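Local coordinates for protein ferredoxin-NADP reductase (Neisseria gonorrhoeae MIA_2011_03-10, PDB 5TR9) that binds FAD and, as a ferredoxin-NADP+ reductase, probably passes electrons between NADP(H) and ferredoxin or a related carrier through the flavin, at residues A[124-129]-A[227-232]; A[45-50]-A[135-140]. All coordinates share one frame; numbering follows the deposited sequence.

Contact 1 of 2, residues A[124-129]-A[227-232]; sequences VMLCTG and TRFMIC
Val124 holds CG1 anti to its backbone N (chi1 178°), while Phe229 on the neighbouring strand has its ring anti to the carbonyl carbon (chi1 -71°); the two side chains leave the sheet alongside each other, and Val124 CG1 comes to 3.7 Å from Phe229 CE1. Leu126 slants across to the same ring, CD1 lying 3.8 Å from Phe229 CD1. Thr227 CG2 sits over one face of the ring, toward its rim, and also meets Val124 CG2 at 3.7 Å. On this side helix 235-247 packs on Leu126, Phe229 and Ile231, and Tyr250 stands edge-to-face with Phe229. The other side carries Met125, Cys127, Met230 and Cys232. Five backbone bonds zip the strands together in parallel, running alternately from one strand and the other. Leu126 N to Met230 O, at 2.8 Å with an N-H...O angle of 174°, is nearly straight; Thr128 N to Cys232 O, 3.2 Å, is longer and more bent. This pair belongs to the parallel sheet of the NAD-binding domain, a Rossmann-like fold with helices on both sides. Met125 and Cys127 turn their peptide groups to strand 150-157, so 124-128 is a buried interior strand, its backbone polarity met on both edges and its faces mainly apolar.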
loop_
_atom_site.group_PDB
_atom_site.type_symbol
_atom_site.label_atom_id
_atom_site.label_comp_id
_atom_site.label_asym_id
_atom_site.label_seq_id
_atom_site.Cartn_x
_atom_site.Cartn_y
_atom_site.Cartn_z
ATOM N N VAL A 124 10.056 7.676 -2.562
ATOM C CA VAL A 124 10.398 6.529 -1.715
ATOM C C VAL A 124 9.155 6.129 -0.925
ATOM O O VAL A 124 8.694 6.881 -0.055
ATOM C CB VAL A 124 11.578 6.832 -0.779
ATOM C CG1 VAL A 124 11.877 5.614 0.136
ATOM C CG2 VAL A 124 12.833 7.222 -1.593
ATOM N N MET A 125 8.626 4.946 -1.215
ATOM C CA MET A 125 7.424 4.427 -0.570
ATOM C C MET A 125 7.834 3.401 0.484
ATOM O O MET A 125 8.492 2.409 0.161
ATOM C CB MET A 125 6.492 3.820 -1.625
ATOM C CG MET A 125 5.975 4.873 -2.615
ATOM S SD MET A 125 5.113 4.178 -4.042
ATOM C CE MET A 125 6.482 3.372 -4.832
ATOM N N LEU A 126 7.452 3.647 1.739
ATOM C CA LEU A 126 7.823 2.806 2.874
ATOM C C LEU A 126 6.559 2.148 3.404
ATOM O O LEU A 126 5.601 2.844 3.748
ATOM C CB LEU A 126 8.480 3.650 3.972
ATOM C CG LEU A 126 9.692 4.507 3.577
ATOM C CD1 LEU A 126 10.077 5.392 4.748
ATOM C CD2 LEU A 126 10.862 3.605 3.179
ATOM N N CYS A 127 6.536 0.818 3.473
ATOM C CA CYS A 127 5.292 0.209 3.923
ATOM C C CYS A 127 5.558 -1.063 4.710
ATOM O O CYS A 127 6.638 -1.658 4.626
ATOM C CB CYS A 127 4.356 -0.096 2.744
ATOM S SG CYS A 127 5.058 -1.198 1.492
ATOM N N THR A 128 4.540 -1.470 5.478
ATOM C CA THR A 128 4.535 -2.751 6.178
ATOM C C THR A 128 3.277 -3.521 5.821
ATOM O O THR A 128 2.207 -2.939 5.645
ATOM C CB THR A 128 4.577 -2.606 7.714
ATOM O OG1 THR A 128 3.329 -2.082 8.199
ATOM C CG2 THR A 128 5.722 -1.707 8.137
ATOM N N GLY A 129 3.416 -4.848 5.758
ATOM C CA GLY A 129 2.239 -5.701 5.678
ATOM C C GLY A 129 1.346 -5.337 4.512
ATOM O O GLY A 129 1.810 -5.149 3.383
ATOM N N THR A 227 14.334 14.042 -1.944
ATOM C CA THR A 227 13.574 12.831 -1.650
ATOM C C THR A 227 12.167 13.183 -1.191
ATOM O O THR A 227 11.970 14.144 -0.436
ATOM C CB THR A 227 14.286 11.996 -0.574
ATOM O OG1 THR A 227 15.655 11.831 -0.951
ATOM C CG2 THR A 227 13.650 10.600 -0.421
ATOM N N ARG A 228 11.187 12.388 -1.633
ATOM C CA ARG A 228 9.812 12.540 -1.167
ATOM C C ARG A 228 9.309 11.178 -0.710
ATOM O O ARG A 228 9.389 10.207 -1.467
ATOM C CB ARG A 228 8.919 13.133 -2.268
ATOM C CG ARG A 228 9.391 14.515 -2.760
ATOM C CD ARG A 228 9.265 15.574 -1.657
ATOM N NE ARG A 228 9.631 16.928 -2.100
ATOM C CZ ARG A 228 10.851 17.448 -2.011
ATOM N NH1 ARG A 228 11.852 16.729 -1.522
ATOM N NH2 ARG A 228 11.077 18.693 -2.417
ATOM N N PHE A 229 8.822 11.109 0.525
ATOM C CA PHE A 229 8.449 9.856 1.177
ATOM C C PHE A 229 6.938 9.691 1.259
ATOM O O PHE A 229 6.211 10.647 1.546
ATOM C CB PHE A 229 8.991 9.787 2.614
ATOM C CG PHE A 229 10.480 9.612 2.714
ATOM C CD1 PHE A 229 11.047 8.349 2.630
ATOM C CD2 PHE A 229 11.310 10.710 2.932
ATOM C CE1 PHE A 229 12.430 8.171 2.748
ATOM C CE2 PHE A 229 12.697 10.541 3.042
ATOM C CZ PHE A 229 13.253 9.269 2.955
ATOM N N MET A 230 6.475 8.452 1.087
ATOM C CA MET A 230 5.108 8.078 1.425
ATOM C C MET A 230 5.182 6.882 2.362
ATOM O O MET A 230 6.014 5.995 2.168
ATOM C CB MET A 230 4.300 7.735 0.174
ATOM C CG MET A 230 4.376 8.819 -0.903
ATOM S SD MET A 230 3.430 8.387 -2.365
ATOM C CE MET A 230 1.753 8.621 -1.752
ATOM N N ILE A 231 4.341 6.875 3.391
ATOM C CA ILE A 231 4.410 5.863 4.442
ATOM C C ILE A 231 3.031 5.258 4.625
ATOM O O ILE A 231 2.064 5.987 4.864
ATOM C CB ILE A 231 4.874 6.450 5.785
ATOM C CG1 ILE A 231 6.051 7.411 5.608
ATOM C CG2 ILE A 231 5.217 5.307 6.760
ATOM C CD1 ILE A 231 6.383 8.173 6.907
ATOM N N CYS A 232 2.949 3.928 4.600
ATOM C CA CYS A 232 1.677 3.261 4.877
ATOM C C CYS A 232 1.968 1.936 5.565
ATOM O O CYS A 232 2.616 1.068 4.983
ATOM C CB CYS A 232 0.859 3.040 3.594
ATOM S SG CYS A 232 -0.796 2.334 3.919
#

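Contact 2 of 2, residues A[45-50]-A[135-140]; sequences FKAGQF and FLSILE. With FAD (flavin-adenine dinucleotide), chain C.
The Phe45 ring turns its edge to Ser137, whose OG lies near the ring plane 3.6 Å from CE2, while the Phe50 ring offers one face to the flavin: the FAD methyl C7M sits over the ring centre, 3.7 Å from Phe50 CE2, as a CH-pi contact. Between these two aromatics the chain makes a type II beta turn, Lys46 to Gln49, closed by Gln49 N to Lys46 O and braced by Lys46 N to Gln49 OE1 at 3.0 Å. The turn presses on helix 133-139. Ser137 OG, anti to its backbone N (chi1 -174°), comes within 3.5 Å of Ala47 CB and bonds to Ser70 O, so this buried hydroxyl is satisfied by the flavin domain. In the two-domain ferredoxin reductase fold this is a seam where the FAD-binding beta barrel meets the first helix of the NAD-binding domain. Ile138 comes alongside the turn, CG1 lying 3.7 Å from Ala47 O. Gly48, with a positive phi (106°), lets the turn pass close, its CA 3.8 Å from Ile138 CD1. No hydrogen bond joins the two segments directly; beyond them, Glu140 O accepts one from Tyr73 OH.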
loop_
_atom_site.group_PDB
_atom_site.type_symbol
_atom_site.label_atom_id
_atom_site.label_comp_id
_atom_site.label_asym_id
_atom_site.label_seq_id
_atom_site.Cartn_x
_atom_site.Cartn_y
_atom_site.Cartn_z
ATOM N N PHE A 45 -11.519 6.469 -8.808
ATOM C CA PHE A 45 -10.614 6.670 -7.688
ATOM C C PHE A 45 -9.282 7.158 -8.228
ATOM O O PHE A 45 -9.008 7.075 -9.429
ATOM C CB PHE A 45 -10.446 5.397 -6.840
ATOM C CG PHE A 45 -9.685 4.296 -7.521
ATOM C CD1 PHE A 45 -10.324 3.426 -8.412
ATOM C CD2 PHE A 45 -8.324 4.117 -7.255
ATOM C CE1 PHE A 45 -9.613 2.402 -9.030
ATOM C CE2 PHE A 45 -7.604 3.101 -7.869
ATOM C CZ PHE A 45 -8.256 2.242 -8.770
ATOM N N LYS A 46 -8.483 7.732 -7.337
ATOM C CA LYS A 46 -7.111 8.086 -7.655
ATOM C C LYS A 46 -6.187 7.047 -7.039
ATOM O O LYS A 46 -6.386 6.630 -5.895
ATOM C CB LYS A 46 -6.757 9.477 -7.127
ATOM C CG LYS A 46 -7.564 10.602 -7.737
ATOM C CD LYS A 46 -7.163 11.932 -7.102
ATOM C CE LYS A 46 -8.071 13.063 -7.528
ATOM N NZ LYS A 46 -7.893 13.407 -8.966
ATOM N N ALA A 47 -5.167 6.638 -7.793
ATOM C CA ALA A 47 -4.245 5.626 -7.287
ATOM C C ALA A 47 -3.667 6.040 -5.940
ATOM O O ALA A 47 -3.201 7.172 -5.769
ATOM C CB ALA A 47 -3.117 5.397 -8.291
ATOM N N GLY A 48 -3.722 5.109 -4.974
ATOM C CA GLY A 48 -3.338 5.370 -3.605
ATOM C C GLY A 48 -4.514 5.479 -2.649
ATOM O O GLY A 48 -4.317 5.399 -1.424
ATOM N N GLN A 49 -5.723 5.648 -3.168
ATOM C CA GLN A 49 -6.902 5.807 -2.331
ATOM C C GLN A 49 -7.489 4.457 -1.919
ATOM O O GLN A 49 -7.100 3.391 -2.415
ATOM C CB GLN A 49 -7.945 6.649 -3.065
ATOM C CG GLN A 49 -7.510 8.104 -3.187
ATOM C CD GLN A 49 -8.627 8.991 -3.670
ATOM O OE1 GLN A 49 -9.336 8.669 -4.632
ATOM N NE2 GLN A 49 -8.809 10.123 -2.995
ATOM N N PHE A 50 -8.424 4.512 -0.966
ATOM C CA PHE A 50 -9.063 3.307 -0.458
ATOM C C PHE A 50 -10.579 3.333 -0.641
ATOM O O PHE A 50 -11.217 4.394 -0.696
ATOM C CB PHE A 50 -8.692 3.055 1.024
ATOM C CG PHE A 50 -9.091 4.154 1.986
ATOM C CD1 PHE A 50 -10.334 4.128 2.627
ATOM C CD2 PHE A 50 -8.199 5.171 2.308
ATOM C CE1 PHE A 50 -10.688 5.126 3.549
ATOM C CE2 PHE A 50 -8.549 6.174 3.226
ATOM C CZ PHE A 50 -9.788 6.146 3.843
ATOM N N PHE A 135 0.380 1.417 -2.764
ATOM C CA PHE A 135 1.557 1.638 -3.593
ATOM C C PHE A 135 1.547 0.736 -4.824
ATOM O O PHE A 135 2.105 1.115 -5.860
ATOM C CB PHE A 135 2.819 1.454 -2.738
ATOM C CG PHE A 135 2.905 2.436 -1.591
ATOM C CD1 PHE A 135 2.619 3.786 -1.790
ATOM C CD2 PHE A 135 3.238 2.013 -0.317
ATOM C CE1 PHE A 135 2.670 4.696 -0.743
ATOM C CE2 PHE A 135 3.294 2.927 0.746
ATOM C CZ PHE A 135 3.010 4.269 0.522
ATOM N N LEU A 136 0.883 -0.427 -4.755
ATOM C CA LEU A 136 0.730 -1.243 -5.963
ATOM C C LEU A 136 -0.090 -0.503 -7.018
ATOM O O LEU A 136 0.259 -0.507 -8.210
ATOM C CB LEU A 136 0.089 -2.591 -5.626
ATOM C CG LEU A 136 0.916 -3.469 -4.678
ATOM C CD1 LEU A 136 0.162 -4.753 -4.339
ATOM C CD2 LEU A 136 2.267 -3.797 -5.289
ATOM N N SER A 137 -1.180 0.156 -6.603
ATOM C CA SER A 137 -1.973 0.922 -7.558
ATOM C C SER A 137 -1.172 2.091 -8.119
ATOM O O SER A 137 -1.231 2.367 -9.323
ATOM C CB SER A 137 -3.260 1.423 -6.887
ATOM O OG SER A 137 -4.116 2.044 -7.835
ATOM N N ILE A 138 -0.415 2.780 -7.261
ATOM C CA ILE A 138 0.424 3.885 -7.718
ATOM C C ILE A 138 1.444 3.400 -8.744
ATOM O O ILE A 138 1.661 4.049 -9.775
ATOM C CB ILE A 138 1.085 4.575 -6.514
ATOM C CG1 ILE A 138 0.016 5.381 -5.766
ATOM C CG2 ILE A 138 2.239 5.497 -6.963
ATOM C CD1 ILE A 138 0.384 5.775 -4.329
ATOM N N LEU A 139 2.064 2.240 -8.501
ATOM C CA LEU A 139 3.036 1.705 -9.460
ATOM C C LEU A 139 2.414 1.330 -10.795
ATOM O O LEU A 139 3.135 1.195 -11.792
ATOM C CB LEU A 139 3.745 0.486 -8.875
ATOM C CG LEU A 139 4.683 0.842 -7.731
ATOM C CD1 LEU A 139 5.229 -0.431 -7.105
ATOM C CD2 LEU A 139 5.818 1.711 -8.247
ATOM N N GLU A 140 1.101 1.125 -10.842
ATOM C CA GLU A 140 0.444 0.831 -12.102
ATOM C C GLU A 140 0.122 2.095 -12.905
ATOM O O GLU A 140 -0.332 1.981 -14.039
ATOM C CB GLU A 140 -0.804 -0.024 -11.814
ATOM C CG GLU A 140 -0.416 -1.459 -11.352
ATOM C CD GLU A 140 -1.274 -2.062 -10.219
ATOM O OE1 GLU A 140 -2.347 -1.521 -9.892
ATOM O OE2 GLU A 140 -0.863 -3.100 -9.654
HETATM P PA FAD C . -10.887 -5.648 12.865
HETATM O O1A FAD C . -11.943 -5.717 13.918
HETATM O O2A FAD C . -11.023 -4.520 11.848
HETATM O O5B FAD C . -9.459 -5.495 13.480
HETATM C C5B FAD C . -9.015 -6.332 14.566
HETATM C C4B FAD C . -7.560 -6.011 14.805
HETATM O O4B FAD C . -6.777 -6.575 13.734
HETATM C C3B FAD C . -7.215 -4.529 14.783
HETATM O O3B FAD C . -7.426 -3.914 16.049
HETATM C C2B FAD C . -5.729 -4.545 14.420
HETATM O O2B FAD C . -4.915 -4.797 15.562
HETATM C C1B FAD C . -5.638 -5.761 13.499
HETATM N N9A FAD C . -5.597 -5.460 12.076
HETATM C C8A FAD C . -6.624 -5.020 11.285
HETATM N N7A FAD C . -6.299 -4.887 10.018
HETATM C C5A FAD C . -4.972 -5.287 9.978
HETATM C C6A FAD C . -4.045 -5.377 8.924
HETATM N N6A FAD C . -4.331 -5.048 7.660
HETATM N N1A FAD C . -2.795 -5.800 9.223
HETATM C C2A FAD C . -2.510 -6.129 10.488
HETATM N N3A FAD C . -3.302 -6.081 11.564
HETATM C C4A FAD C . -4.531 -5.658 11.236
HETATM N N1 FAD C . -6.668 -4.176 5.782
HETATM C C2 FAD C . -6.164 -4.973 4.798
HETATM O O2 FAD C . -6.023 -6.193 4.969
HETATM N N3 FAD C . -5.777 -4.397 3.593
HETATM C C4 FAD C . -5.855 -3.049 3.277
HETATM O O4 FAD C . -5.499 -2.644 2.170
HETATM C C4X FAD C . -6.403 -2.225 4.327
HETATM N N5 FAD C . -6.493 -0.924 4.118
HETATM C C5X FAD C . -7.020 -0.143 5.129
HETATM C C6 FAD C . -7.129 1.235 4.922
HETATM C C7 FAD C . -7.649 2.066 5.906
HETATM C C7M FAD C . -7.769 3.545 5.647
HETATM C C8 FAD C . -8.085 1.514 7.122
HETATM C C8M FAD C . -8.661 2.396 8.203
HETATM C C9 FAD C . -7.971 0.141 7.334
HETATM C C9A FAD C . -7.450 -0.691 6.349
HETATM N N10 FAD C . -7.282 -2.083 6.544
HETATM C C10 FAD C . -6.793 -2.879 5.544
HETATM C "C1'" FAD C . -7.831 -2.750 7.726
HETATM C "C2'" FAD C . -9.230 -3.305 7.396
HETATM O "O2'" FAD C . -10.190 -2.257 7.244
HETATM C "C3'" FAD C . -9.715 -4.286 8.465
HETATM O "O3'" FAD C . -9.539 -3.710 9.754
HETATM C "C4'" FAD C . -9.114 -5.687 8.338
HETATM O "O4'" FAD C . -9.590 -6.284 7.129
HETATM C "C5'" FAD C . -9.461 -6.591 9.503
HETATM O "O5'" FAD C . -10.892 -6.603 9.676
HETATM P P FAD C . -11.563 -7.506 10.795
HETATM O O1P FAD C . -11.245 -8.973 10.534
HETATM O O2P FAD C . -12.991 -7.101 10.896
HETATM O O3P FAD C . -10.772 -7.038 12.113
#

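Overall arrangement
Contact 1 lies inside the NAD-binding domain, contact 2 on its boundary with the flavin domain; their centres are 13 Å apart. Along the chain the order is 45-50, 124-129, 135-140, 227-232, so the segments alternate. Strand 122-128 leads through a short loop into helix 133-139, and the two contacts touch through Phe135: its ring packs against Met125, Cys127, Met230 and Cys232, with Met125 SD 3.4 Å from Phe135 CD1. The helix is thus layered between the parallel sheet and the turn that leads to Phe50 at the methyl end of the flavin. This continuous path of packing is consistent with a family in which hydride passes between NADP(H), bound by one domain, and the FAD held by the other.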